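PDB 4MTE: zinc uptake regulation protein from Escherichia coli, which represses zinc-uptake genes such as the znuACB operon, using zinc as a cofactor to bind their operator DNA. Local coordinates for residues Lys78-Asn83 with His134-Ala139; Ile42-Leu47 with Pro61-Ala66. All coordinates share one frame; numbering follows the deposited sequence.

Contact 1 (Lys78-Asn83 with His134-Ala139); sequences KVESTN and HNVIEA. With nucleotides of chain F.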
ATOM      1  N   LYS D  78     -15.617   2.663  19.690  1.00 38.54           N
ATOM      2  CA  LYS D  78     -14.921   2.529  18.426  1.00 37.99           C
ATOM      3  C   LYS D  78     -15.855   2.977  17.312  1.00 37.99           C
ATOM      4  O   LYS D  78     -17.005   2.542  17.244  1.00 40.89           O
ATOM      5  CB  LYS D  78     -14.511   1.074  18.200  1.00 42.34           C
ATOM      6  CG  LYS D  78     -13.735   0.845  16.916  1.00 48.74           C
ATOM      7  CD  LYS D  78     -13.436  -0.627  16.712  1.00 69.09           C
ATOM      8  CE  LYS D  78     -12.566  -0.858  15.489  1.00 57.80           C
ATOM      9  NZ  LYS D  78     -11.209  -0.277  15.666  1.00 53.23           N
ATOM     10  N   VAL D  79     -15.355   3.850  16.443  1.00 37.51           N
ATOM     11  CA  VAL D  79     -16.096   4.270  15.260  1.00 41.34           C
ATOM     12  C   VAL D  79     -15.705   3.348  14.104  1.00 39.84           C
ATOM     13  O   VAL D  79     -14.599   3.442  13.573  1.00 34.82           O
ATOM     14  CB  VAL D  79     -15.789   5.740  14.895  1.00 45.50           C
ATOM     15  CG1 VAL D  79     -16.758   6.239  13.831  1.00 41.84           C
ATOM     16  CG2 VAL D  79     -15.840   6.625  16.142  1.00 49.31           C
ATOM     17  N   GLU D  80     -16.627   2.466  13.719  1.00 41.99           N
ATOM     18  CA  GLU D  80     -16.334   1.356  12.810  1.00 52.00           C
ATOM     19  C   GLU D  80     -16.245   1.746  11.334  1.00 53.42           C
ATOM     20  O   GLU D  80     -15.540   1.093  10.565  1.00 49.31           O
ATOM     21  CB  GLU D  80     -17.404   0.273  12.961  1.00 46.03           C
ATOM     22  CG  GLU D  80     -17.545  -0.291  14.368  1.00 49.73           C
ATOM     23  CD  GLU D  80     -16.428  -1.248  14.739  1.00 54.29           C
ATOM     24  OE1 GLU D  80     -15.462  -1.381  13.960  1.00 59.70           O
ATOM     25  OE2 GLU D  80     -16.523  -1.872  15.817  1.00 66.38           O
ATOM     26  N   SER D  81     -16.973   2.784  10.929  1.00 51.07           N
ATOM     27  CA  SER D  81     -16.972   3.204   9.530  1.00 51.84           C
ATOM     28  C   SER D  81     -15.621   3.818   9.191  1.00 47.01           C
ATOM     29  O   SER D  81     -15.102   3.644   8.087  1.00 67.63           O
ATOM     30  CB  SER D  81     -18.093   4.199   9.255  1.00 58.93           C
ATOM     31  OG  SER D  81     -17.922   5.384  10.011  1.00 60.22           O
ATOM     32  N   THR D  82     -15.066   4.543  10.155  1.00 54.77           N
ATOM     33  CA  THR D  82     -13.666   4.930  10.123  1.00 47.08           C
ATOM     34  C   THR D  82     -12.920   3.793  10.807  1.00 52.53           C
ATOM     35  O   THR D  82     -13.396   2.660  10.829  1.00 63.56           O
ATOM     36  CB  THR D  82     -13.425   6.253  10.883  1.00 51.60           C
ATOM     37  OG1 THR D  82     -13.734   6.076  12.271  1.00 51.38           O
ATOM     38  CG2 THR D  82     -14.294   7.369  10.316  1.00 48.61           C
ATOM     39  N   ASN D  83     -11.755   4.082  11.365  1.00 44.99           N
ATOM     40  CA  ASN D  83     -11.089   3.135  12.247  1.00 43.22           C
ATOM     41  C   ASN D  83     -10.503   3.940  13.390  1.00 49.88           C
ATOM     42  O   ASN D  83      -9.302   3.901  13.667  1.00 52.45           O
ATOM     43  CB  ASN D  83     -10.038   2.322  11.491  1.00 50.04           C
ATOM     44  CG  ASN D  83     -10.659   1.351  10.498  1.00 52.46           C
ATOM     45  OD1 ASN D  83     -11.225   0.327  10.884  1.00 42.25           O
ATOM     46  ND2 ASN D  83     -10.561   1.673   9.213  1.00 57.38           N
ATOM     47  N   HIS D 134     -25.842  -6.220  19.726  1.00 69.74           N
ATOM     48  CA  HIS D 134     -25.225  -4.905  19.677  1.00 67.72           C
ATOM     49  C   HIS D 134     -25.525  -4.206  18.356  1.00 68.86           C
ATOM     50  O   HIS D 134     -25.649  -4.850  17.312  1.00 59.62           O
ATOM     51  CB  HIS D 134     -23.713  -5.025  19.873  1.00 71.23           C
ATOM     52  CG  HIS D 134     -22.992  -3.719  19.836  1.00 91.91           C
ATOM     53  ND1 HIS D 134     -23.463  -2.588  20.482  1.00 97.33           N
ATOM     54  CD2 HIS D 134     -21.838  -3.345  19.239  1.00 86.44           C
ATOM     55  CE1 HIS D 134     -22.632  -1.589  20.279  1.00107.90           C
ATOM     56  NE2 HIS D 134     -21.630  -2.021  19.523  1.00106.55           N
ATOM     57  N   ASN D 135     -25.634  -2.882  18.421  1.00 64.63           N
ATOM     58  CA  ASN D 135     -25.928  -2.060  17.254  1.00 58.57           C
ATOM     59  C   ASN D 135     -24.785  -1.119  16.917  1.00 65.36           C
ATOM     60  O   ASN D 135     -24.116  -0.589  17.804  1.00 65.22           O
ATOM     61  CB  ASN D 135     -27.193  -1.233  17.495  1.00 61.02           C
ATOM     62  CG  ASN D 135     -28.462  -1.985  17.153  1.00 70.33           C
ATOM     63  OD1 ASN D 135     -28.423  -3.140  16.734  1.00 67.62           O
ATOM     64  ND2 ASN D 135     -29.599  -1.328  17.334  1.00 87.10           N
ATOM     65  N   VAL D 136     -24.577  -0.916  15.622  1.00 52.37           N
ATOM     66  CA  VAL D 136     -23.634   0.077  15.132  1.00 59.56           C
ATOM     67  C   VAL D 136     -24.401   1.072  14.277  1.00 50.04           C
ATOM     68  O   VAL D 136     -24.815   0.756  13.162  1.00 55.43           O
ATOM     69  CB  VAL D 136     -22.508  -0.567  14.300  1.00 52.50           C
ATOM     70  CG1 VAL D 136     -21.536   0.500  13.797  1.00 55.71           C
ATOM     71  CG2 VAL D 136     -21.781  -1.625  15.120  1.00 50.16           C
ATOM     72  N   ILE D 137     -24.604   2.269  14.815  1.00 51.53           N
ATOM     73  CA  ILE D 137     -25.262   3.338  14.079  1.00 57.48           C
ATOM     74  C   ILE D 137     -24.294   4.497  13.929  1.00 51.31           C
ATOM     75  O   ILE D 137     -23.909   5.132  14.910  1.00 60.29           O
ATOM     76  CB  ILE D 137     -26.544   3.827  14.775  1.00 62.93           C
ATOM     77  CG1 ILE D 137     -27.331   2.644  15.343  1.00 56.91           C
ATOM     78  CG2 ILE D 137     -27.395   4.634  13.801  1.00 68.62           C
ATOM     79  CD1 ILE D 137     -27.050   2.378  16.807  1.00 81.41           C
ATOM     80  N   GLU D 138     -23.891   4.751  12.691  1.00 53.53           N
ATOM     81  CA  GLU D 138     -22.942   5.809  12.391  1.00 61.59           C
ATOM     82  C   GLU D 138     -23.415   6.581  11.170  1.00 61.66           C
ATOM     83  O   GLU D 138     -23.637   6.005  10.105  1.00 63.46           O
ATOM     84  CB  GLU D 138     -21.550   5.219  12.159  1.00 54.69           C
ATOM     85  CG  GLU D 138     -20.997   4.489  13.376  1.00 63.30           C
ATOM     86  CD  GLU D 138     -19.648   3.847  13.123  1.00 70.62           C
ATOM     87  OE1 GLU D 138     -19.073   4.072  12.038  1.00 65.18           O
ATOM     88  OE2 GLU D 138     -19.162   3.115  14.011  1.00 59.07           O
ATOM     89  N   ALA D 139     -23.581   7.888  11.345  1.00 63.29           N
ATOM     90  CA  ALA D 139     -24.084   8.756  10.292  1.00 71.73           C
ATOM     91  C   ALA D 139     -22.962   9.651   9.787  1.00 78.67           C
ATOM     92  O   ALA D 139     -22.202  10.214  10.576  1.00 78.99           O
ATOM     93  CB  ALA D 139     -25.247   9.592  10.810  1.00 53.97           C
TER
ATOM     94  P    DA F  21      -7.702  -0.356  13.961  1.00 33.68           P
ATOM     95  OP1  DA F  21      -9.124  -0.754  13.995  1.00 42.26           O
ATOM     96  OP2  DA F  21      -7.231   0.818  14.726  1.00 49.82           O
ATOM     97  O5'  DA F  21      -6.840  -1.614  14.423  1.00 40.76           O
ATOM     98  C5'  DA F  21      -7.081  -2.845  13.773  1.00 36.10           C
ATOM     99  C4'  DA F  21      -6.137  -3.923  14.272  1.00 32.21           C
ATOM    100  O4'  DA F  21      -4.781  -3.598  13.888  1.00 38.98           O
ATOM    101  C3'  DA F  21      -6.093  -4.120  15.786  1.00 34.23           C
ATOM    102  O3'  DA F  21      -6.755  -5.341  16.073  1.00 36.65           O
ATOM    103  C2'  DA F  21      -4.602  -4.133  16.143  1.00 40.26           C
ATOM    104  C1'  DA F  21      -3.934  -4.284  14.783  1.00 36.57           C
ATOM    105  N9   DA F  21      -2.589  -3.733  14.660  1.00 29.08           N
ATOM    106  C8   DA F  21      -2.211  -2.419  14.621  1.00 26.77           C
ATOM    107  N7   DA F  21      -0.913  -2.246  14.490  1.00 31.42           N
ATOM    108  C5   DA F  21      -0.413  -3.536  14.432  1.00 38.75           C
ATOM    109  C6   DA F  21       0.889  -4.056  14.296  1.00 33.78           C
ATOM    110  N6   DA F  21       1.997  -3.313  14.182  1.00 26.53           N
ATOM    111  N1   DA F  21       1.013  -5.394  14.279  1.00 29.94           N
ATOM    112  C2   DA F  21      -0.073  -6.162  14.388  1.00 34.94           C
ATOM    113  N3   DA F  21      -1.341  -5.794  14.519  1.00 37.96           N
ATOM    114  C4   DA F  21      -1.436  -4.460  14.534  1.00 26.31           C
TER

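Contact 2 (Ile42-Leu47 with Pro61-Ala66); sequences ISAYDL and PTVYRA. With nucleotides of chain F; nucleotides of chain E.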
ATOM      1  N   ILE D  42     -10.478   9.945  17.128  1.00 44.97           N
ATOM      2  CA  ILE D  42      -9.042   9.939  16.873  1.00 42.08           C
ATOM      3  C   ILE D  42      -8.561   8.521  16.577  1.00 45.37           C
ATOM      4  O   ILE D  42      -9.113   7.549  17.093  1.00 48.56           O
ATOM      5  CB  ILE D  42      -8.258  10.513  18.071  1.00 34.68           C
ATOM      6  CG1 ILE D  42      -6.775  10.657  17.718  1.00 47.89           C
ATOM      7  CG2 ILE D  42      -8.453   9.638  19.314  1.00 45.44           C
ATOM      8  CD1 ILE D  42      -5.977  11.461  18.722  1.00 44.46           C
ATOM      9  N   SER D  43      -7.531   8.408  15.744  1.00 42.42           N
ATOM     10  CA  SER D  43      -6.984   7.109  15.375  1.00 36.41           C
ATOM     11  C   SER D  43      -5.996   6.635  16.432  1.00 38.66           C
ATOM     12  O   SER D  43      -5.470   7.433  17.209  1.00 44.92           O
ATOM     13  CB  SER D  43      -6.271   7.191  14.028  1.00 23.36           C
ATOM     14  OG  SER D  43      -4.981   7.750  14.188  1.00 32.26           O
ATOM     15  N   ALA D  44      -5.732   5.333  16.440  1.00 26.88           N
ATOM     16  CA  ALA D  44      -4.842   4.728  17.424  1.00 22.82           C
ATOM     17  C   ALA D  44      -3.422   5.281  17.322  1.00 22.97           C
ATOM     18  O   ALA D  44      -2.789   5.577  18.335  1.00 35.34           O
ATOM     19  CB  ALA D  44      -4.835   3.215  17.258  1.00 27.15           C
ATOM     20  N   TYR D  45      -2.924   5.431  16.099  1.00 41.37           N
ATOM     21  CA  TYR D  45      -1.551   5.889  15.888  1.00 33.88           C
ATOM     22  C   TYR D  45      -1.383   7.395  16.102  1.00 34.12           C
ATOM     23  O   TYR D  45      -0.312   7.851  16.503  1.00 56.79           O
ATOM     24  CB  TYR D  45      -1.049   5.471  14.505  1.00 28.82           C
ATOM     25  CG  TYR D  45      -0.559   4.040  14.481  1.00 24.92           C
ATOM     26  CD1 TYR D  45       0.798   3.745  14.520  1.00 32.33           C
ATOM     27  CD2 TYR D  45      -1.456   2.982  14.455  1.00 25.41           C
ATOM     28  CE1 TYR D  45       1.247   2.435  14.512  1.00 29.45           C
ATOM     29  CE2 TYR D  45      -1.016   1.670  14.450  1.00 28.58           C
ATOM     30  CZ  TYR D  45       0.336   1.402  14.480  1.00 27.22           C
ATOM     31  OH  TYR D  45       0.778   0.096  14.473  1.00 33.10           O
ATOM     32  N   ASP D  46      -2.434   8.166  15.846  1.00 44.13           N
ATOM     33  CA  ASP D  46      -2.424   9.583  16.197  1.00 49.82           C
ATOM     34  C   ASP D  46      -2.342   9.699  17.715  1.00 35.06           C
ATOM     35  O   ASP D  46      -1.546  10.469  18.263  1.00 47.24           O
ATOM     36  CB  ASP D  46      -3.689  10.279  15.689  1.00 48.01           C
ATOM     37  CG  ASP D  46      -3.707  10.442  14.179  1.00 49.85           C
ATOM     38  OD1 ASP D  46      -2.623  10.417  13.556  1.00 42.55           O
ATOM     39  OD2 ASP D  46      -4.811  10.604  13.616  1.00 47.10           O
ATOM     40  N   LEU D  47      -3.167   8.903  18.387  1.00 38.19           N
ATOM     41  CA  LEU D  47      -3.198   8.853  19.842  1.00 48.00           C
ATOM     42  C   LEU D  47      -1.840   8.399  20.362  1.00 36.99           C
ATOM     43  O   LEU D  47      -1.333   8.916  21.360  1.00 47.30           O
ATOM     44  CB  LEU D  47      -4.285   7.881  20.292  1.00 29.41           C
ATOM     45  CG  LEU D  47      -4.675   7.857  21.766  1.00 51.27           C
ATOM     46  CD1 LEU D  47      -5.192   9.216  22.232  1.00 48.13           C
ATOM     47  CD2 LEU D  47      -5.724   6.774  21.963  1.00 50.39           C
ATOM     48  N   PRO D  61       1.092  -1.494  21.086  1.00 43.00           N
ATOM     49  CA  PRO D  61       0.462  -2.355  22.097  1.00 41.38           C
ATOM     50  C   PRO D  61      -0.033  -1.568  23.306  1.00 47.57           C
ATOM     51  O   PRO D  61      -1.071  -1.893  23.876  1.00 49.31           O
ATOM     52  CB  PRO D  61       1.597  -3.289  22.516  1.00 45.17           C
ATOM     53  CG  PRO D  61       2.494  -3.352  21.328  1.00 34.47           C
ATOM     54  CD  PRO D  61       2.430  -1.985  20.708  1.00 36.06           C
ATOM     55  N   THR D  62       0.711  -0.532  23.679  1.00 41.85           N
ATOM     56  CA  THR D  62       0.356   0.320  24.807  1.00 41.65           C
ATOM     57  C   THR D  62      -1.017   0.943  24.574  1.00 42.47           C
ATOM     58  O   THR D  62      -1.956   0.778  25.370  1.00 56.83           O
ATOM     59  CB  THR D  62       1.395   1.448  24.965  1.00 49.51           C
ATOM     60  OG1 THR D  62       2.714   0.908  24.809  1.00 45.45           O
ATOM     61  CG2 THR D  62       1.274   2.116  26.318  1.00 48.96           C
ATOM     62  N   VAL D  63      -1.121   1.647  23.454  1.00 33.16           N
ATOM     63  CA  VAL D  63      -2.343   2.331  23.068  1.00 40.96           C
ATOM     64  C   VAL D  63      -3.493   1.345  22.918  1.00 34.99           C
ATOM     65  O   VAL D  63      -4.590   1.587  23.409  1.00 46.73           O
ATOM     66  CB  VAL D  63      -2.142   3.096  21.740  1.00 42.27           C
ATOM     67  CG1 VAL D  63      -3.434   3.790  21.300  1.00 49.45           C
ATOM     68  CG2 VAL D  63      -1.011   4.105  21.885  1.00 48.36           C
ATOM     69  N   TYR D  64      -3.236   0.230  22.245  1.00 40.82           N
ATOM     70  CA  TYR D  64      -4.288  -0.746  21.972  1.00 40.34           C
ATOM     71  C   TYR D  64      -4.773  -1.464  23.235  1.00 34.37           C
ATOM     72  O   TYR D  64      -5.964  -1.738  23.384  1.00 35.11           O
ATOM     73  CB  TYR D  64      -3.825  -1.737  20.902  1.00 38.26           C
ATOM     74  CG  TYR D  64      -4.020  -1.195  19.503  1.00 19.73           C
ATOM     75  CD1 TYR D  64      -5.238  -1.334  18.852  1.00 28.17           C
ATOM     76  CD2 TYR D  64      -3.001  -0.521  18.842  1.00 35.33           C
ATOM     77  CE1 TYR D  64      -5.432  -0.830  17.579  1.00 31.01           C
ATOM     78  CE2 TYR D  64      -3.188  -0.015  17.567  1.00 28.20           C
ATOM     79  CZ  TYR D  64      -4.406  -0.171  16.942  1.00 26.60           C
ATOM     80  OH  TYR D  64      -4.598   0.331  15.671  1.00 35.83           O
ATOM     81  N   ARG D  65      -3.850  -1.754  24.145  1.00 32.33           N
ATOM     82  CA  ARG D  65      -4.205  -2.315  25.442  1.00 38.59           C
ATOM     83  C   ARG D  65      -5.086  -1.324  26.188  1.00 35.28           C
ATOM     84  O   ARG D  65      -6.181  -1.670  26.661  1.00 38.91           O
ATOM     85  CB  ARG D  65      -2.944  -2.603  26.256  1.00 23.76           C
ATOM     86  CG  ARG D  65      -2.213  -3.861  25.831  1.00 36.80           C
ATOM     87  CD  ARG D  65      -0.787  -3.883  26.351  1.00 43.17           C
ATOM     88  NE  ARG D  65      -0.112  -5.138  26.032  1.00 39.93           N
ATOM     89  CZ  ARG D  65       1.200  -5.333  26.134  1.00 44.36           C
ATOM     90  NH1 ARG D  65       1.994  -4.353  26.542  1.00 43.14           N
ATOM     91  NH2 ARG D  65       1.718  -6.511  25.823  1.00 40.22           N
ATOM     92  N   ALA D  66      -4.606  -0.086  26.282  1.00 33.06           N
ATOM     93  CA  ALA D  66      -5.369   0.982  26.917  1.00 30.90           C
ATOM     94  C   ALA D  66      -6.772   1.060  26.320  1.00 32.83           C
ATOM     95  O   ALA D  66      -7.768   1.033  27.041  1.00 44.87           O
ATOM     96  CB  ALA D  66      -4.648   2.315  26.763  1.00 33.27           C
TER
ATOM     97  P    DA F  21      -7.702  -0.356  13.961  1.00 33.68           P
ATOM     98  OP1  DA F  21      -9.124  -0.754  13.995  1.00 42.26           O
ATOM     99  OP2  DA F  21      -7.231   0.818  14.726  1.00 49.82           O
ATOM    100  O5'  DA F  21      -6.840  -1.614  14.423  1.00 40.76           O
ATOM    101  C5'  DA F  21      -7.081  -2.845  13.773  1.00 36.10           C
ATOM    102  C4'  DA F  21      -6.137  -3.923  14.272  1.00 32.21           C
ATOM    103  O4'  DA F  21      -4.781  -3.598  13.888  1.00 38.98           O
ATOM    104  C3'  DA F  21      -6.093  -4.120  15.786  1.00 34.23           C
ATOM    105  O3'  DA F  21      -6.755  -5.341  16.073  1.00 36.65           O
ATOM    106  C2'  DA F  21      -4.602  -4.133  16.143  1.00 40.26           C
ATOM    107  C1'  DA F  21      -3.934  -4.284  14.783  1.00 36.57           C
ATOM    108  N9   DA F  21      -2.589  -3.733  14.660  1.00 29.08           N
ATOM    109  C8   DA F  21      -2.211  -2.419  14.621  1.00 26.77           C
ATOM    110  N7   DA F  21      -0.913  -2.246  14.490  1.00 31.42           N
ATOM    111  C5   DA F  21      -0.413  -3.536  14.432  1.00 38.75           C
ATOM    112  C6   DA F  21       0.889  -4.056  14.296  1.00 33.78           C
ATOM    113  N6   DA F  21       1.997  -3.313  14.182  1.00 26.53           N
ATOM    114  N1   DA F  21       1.013  -5.394  14.279  1.00 29.94           N
ATOM    115  C2   DA F  21      -0.073  -6.162  14.388  1.00 34.94           C
ATOM    116  N3   DA F  21      -1.341  -5.794  14.519  1.00 37.96           N
ATOM    117  C4   DA F  21      -1.436  -4.460  14.534  1.00 26.31           C
ATOM    118  P    DT F  20      -5.079   4.514   9.906  0.50 38.70           P
ATOM    119  OP1  DT F  20      -6.426   5.127   9.885  0.50 37.19           O
ATOM    120  OP2  DT F  20      -3.969   5.190  10.612  0.50 30.76           O
ATOM    121  O5'  DT F  20      -5.213   3.036  10.499  0.50 32.64           O
ATOM    122  C5'  DT F  20      -6.226   2.188   9.976  0.50 37.02           C
ATOM    123  C4'  DT F  20      -6.106   0.780  10.532  0.50 37.33           C
ATOM    124  O4'  DT F  20      -4.822   0.207  10.167  0.50 33.90           O
ATOM    125  C3'  DT F  20      -6.201   0.681  12.056  0.50 32.52           C
ATOM    126  O3'  DT F  20      -7.304  -0.150  12.416  0.50 43.45           O
ATOM    127  C2'  DT F  20      -4.861   0.078  12.467  0.50 35.99           C
ATOM    128  C1'  DT F  20      -4.470  -0.678  11.208  0.50 36.28           C
ATOM    129  N1   DT F  20      -3.022  -1.032  11.149  0.50 31.25           N
ATOM    130  C2   DT F  20      -2.652  -2.361  11.120  0.50 33.21           C
ATOM    131  O2   DT F  20      -3.439  -3.291  11.130  0.50 33.85           O
ATOM    132  N3   DT F  20      -1.298  -2.562  11.075  0.50 30.41           N
ATOM    133  C4   DT F  20      -0.300  -1.604  11.059  0.50 30.51           C
ATOM    134  O4   DT F  20       0.892  -1.902  11.017  0.50 30.70           O
ATOM    135  C5   DT F  20      -0.758  -0.237  11.094  0.50 26.07           C
ATOM    136  C7   DT F  20       0.223   0.901  11.083  0.50 29.20           C
ATOM    137  C6   DT F  20      -2.079  -0.022  11.139  0.50 25.41           C
TER
ATOM    138  P    DT E   6      -0.287  -1.014  32.434  1.00 71.47           P
ATOM    139  OP1  DT E   6      -0.302   0.360  32.981  1.00 58.00           O
ATOM    140  OP2  DT E   6      -1.234  -1.377  31.356  1.00 65.99           O
ATOM    141  O5'  DT E   6       1.195  -1.337  31.941  1.00 78.34           O
ATOM    142  C5'  DT E   6       2.225  -1.374  32.926  1.00 67.67           C
ATOM    143  C4'  DT E   6       3.576  -1.673  32.309  1.00 71.10           C
ATOM    144  O4'  DT E   6       3.703  -3.101  32.104  1.00 63.89           O
ATOM    145  C3'  DT E   6       3.833  -1.003  30.962  1.00 68.83           C
ATOM    146  O3'  DT E   6       5.034  -0.248  31.072  1.00 75.07           O
ATOM    147  C2'  DT E   6       3.903  -2.169  29.974  1.00 54.53           C
ATOM    148  C1'  DT E   6       4.327  -3.333  30.861  1.00 58.11           C
ATOM    149  N1   DT E   6       3.912  -4.700  30.413  1.00 44.73           N
ATOM    150  C2   DT E   6       4.869  -5.684  30.330  1.00 50.21           C
ATOM    151  O2   DT E   6       6.050  -5.519  30.587  1.00 62.84           O
ATOM    152  N3   DT E   6       4.386  -6.896  29.927  1.00 40.80           N
ATOM    153  C4   DT E   6       3.090  -7.244  29.601  1.00 40.94           C
ATOM    154  O4   DT E   6       2.800  -8.392  29.249  1.00 42.46           O
ATOM    155  C5   DT E   6       2.133  -6.167  29.712  1.00 39.57           C
ATOM    156  C7   DT E   6       0.683  -6.398  29.392  1.00 34.89           C
ATOM    157  C6   DT E   6       2.587  -4.967  30.110  1.00 44.40           C
TER

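Contact 1 (Lys78-Asn83 with His134-Ala139)
No backbone-to-backbone hydrogen bond joins the two segments: the turn that follows strand 76-79 stands off strand 131-140, with the CA of Ser-81 7.1 Å from the CA of Glu-138, and a glutamate fills the distance. The carboxylate of Glu-138 receives two successive backbone amides, Glu-80 N on OE2 at 2.6 Å and Ser-81 N on OE1 at 2.7 Å. Each oxygen uses the lone pair on the side of its twin, and the N-H angles of 154° and 150° are only moderately bent, so the paired bonds fix the rotation of the carboxylate. The Ser-81 hydroxyl gives OE1 a third bond at 2.7 Å (OG to OE1), arriving nearly along its C-O axis; this OG also hydrogen-bonds His-140. Ser-81 holds OG between its backbone N and carbonyl carbon (chi1 63°), a choice that brings it to OE1. Beyond CG the Glu-138 chain is extended and passes Val-79, whose CG1 lies 3.6 Å from OE1. Two residues earlier in strand 131-140, Val-136 CG1 touches Glu-80 CG at 4.1 Å, the two side chains crossing at about a right angle. An alanine in place of Glu-138 would probably leave the amides of Glu-80 and Ser-81 without their acceptors and open a gap beside Val-79. Strand 131-140 pairs antiparallel with a strand of the second subunit, so the carboxylate ties the turn of the winged-helix hairpin to the dimerisation sheet of this Fur-family repressor.

Contact 2 (Ile42-Leu47 with Pro61-Ala66)
Ala-44 and Val-63 mark the nearest backbone approach, CA to CA 6.6 Å, where the first turn of helix 44-52 meets helix 60-72 in the helix-turn-helix of a winged-helix domain. Ser-43 N-caps the first of these helices, its OG accepting from Asp-46 N. Val-63 CG1, anti to its backbone N (chi1 178°), points into the interface, 3.5 Å from Ala-44 O and 3.8 Å from Leu-47 CD2. On the DNA side, Ala-44 CB packs obliquely against the Tyr-64 ring, 3.4 Å from its CZ. The Tyr-64 hydroxyl sits near the plane of the Tyr-45 ring, at its edge; Tyr-64 OH lies 2.8 Å from OP2 of DA21 of chain F, with O5' also within reach of its one proton. Tyr-45, from helix 44-52, reads the base of that nucleotide: its OH donates to N7 at 2.9 Å, in the plane of the ring, while the methyl C7 of DT20 of chain F covers one ring face. Helix 60-72 is the recognition helix of the motif: its Arg-65 NH2 hydrogen-bonds a guanine O6, and the guanidinium lies between two carbons, with C7 of DT6 of chain E 3.5 Å above the centre of one face and Pro-61 CB over the other.

Overall arrangement
The two contacts follow each other along the chain, contact 2 closing before contact 1 opens, with centres about 17 Å apart and nearest atoms about 4 Å apart without touching. One antiparallel sheet serves both: strand 42-43 leads into contact 2, strand 76-79 into contact 1, and strand 84-87 lies between them. They also share a phosphate, for Lys-78 NZ of contact 1 bonds OP1 of DA21 of chain F at 2.7 Å, while contact 2 holds the same nucleotide through its tyrosines. A bound zinc, held by His-77, Cys-88, His-96 and Glu-111, lies about 10 Å from the Val-79 side chain, consistent with a link between zinc binding, DNA recognition and the dimer sheet.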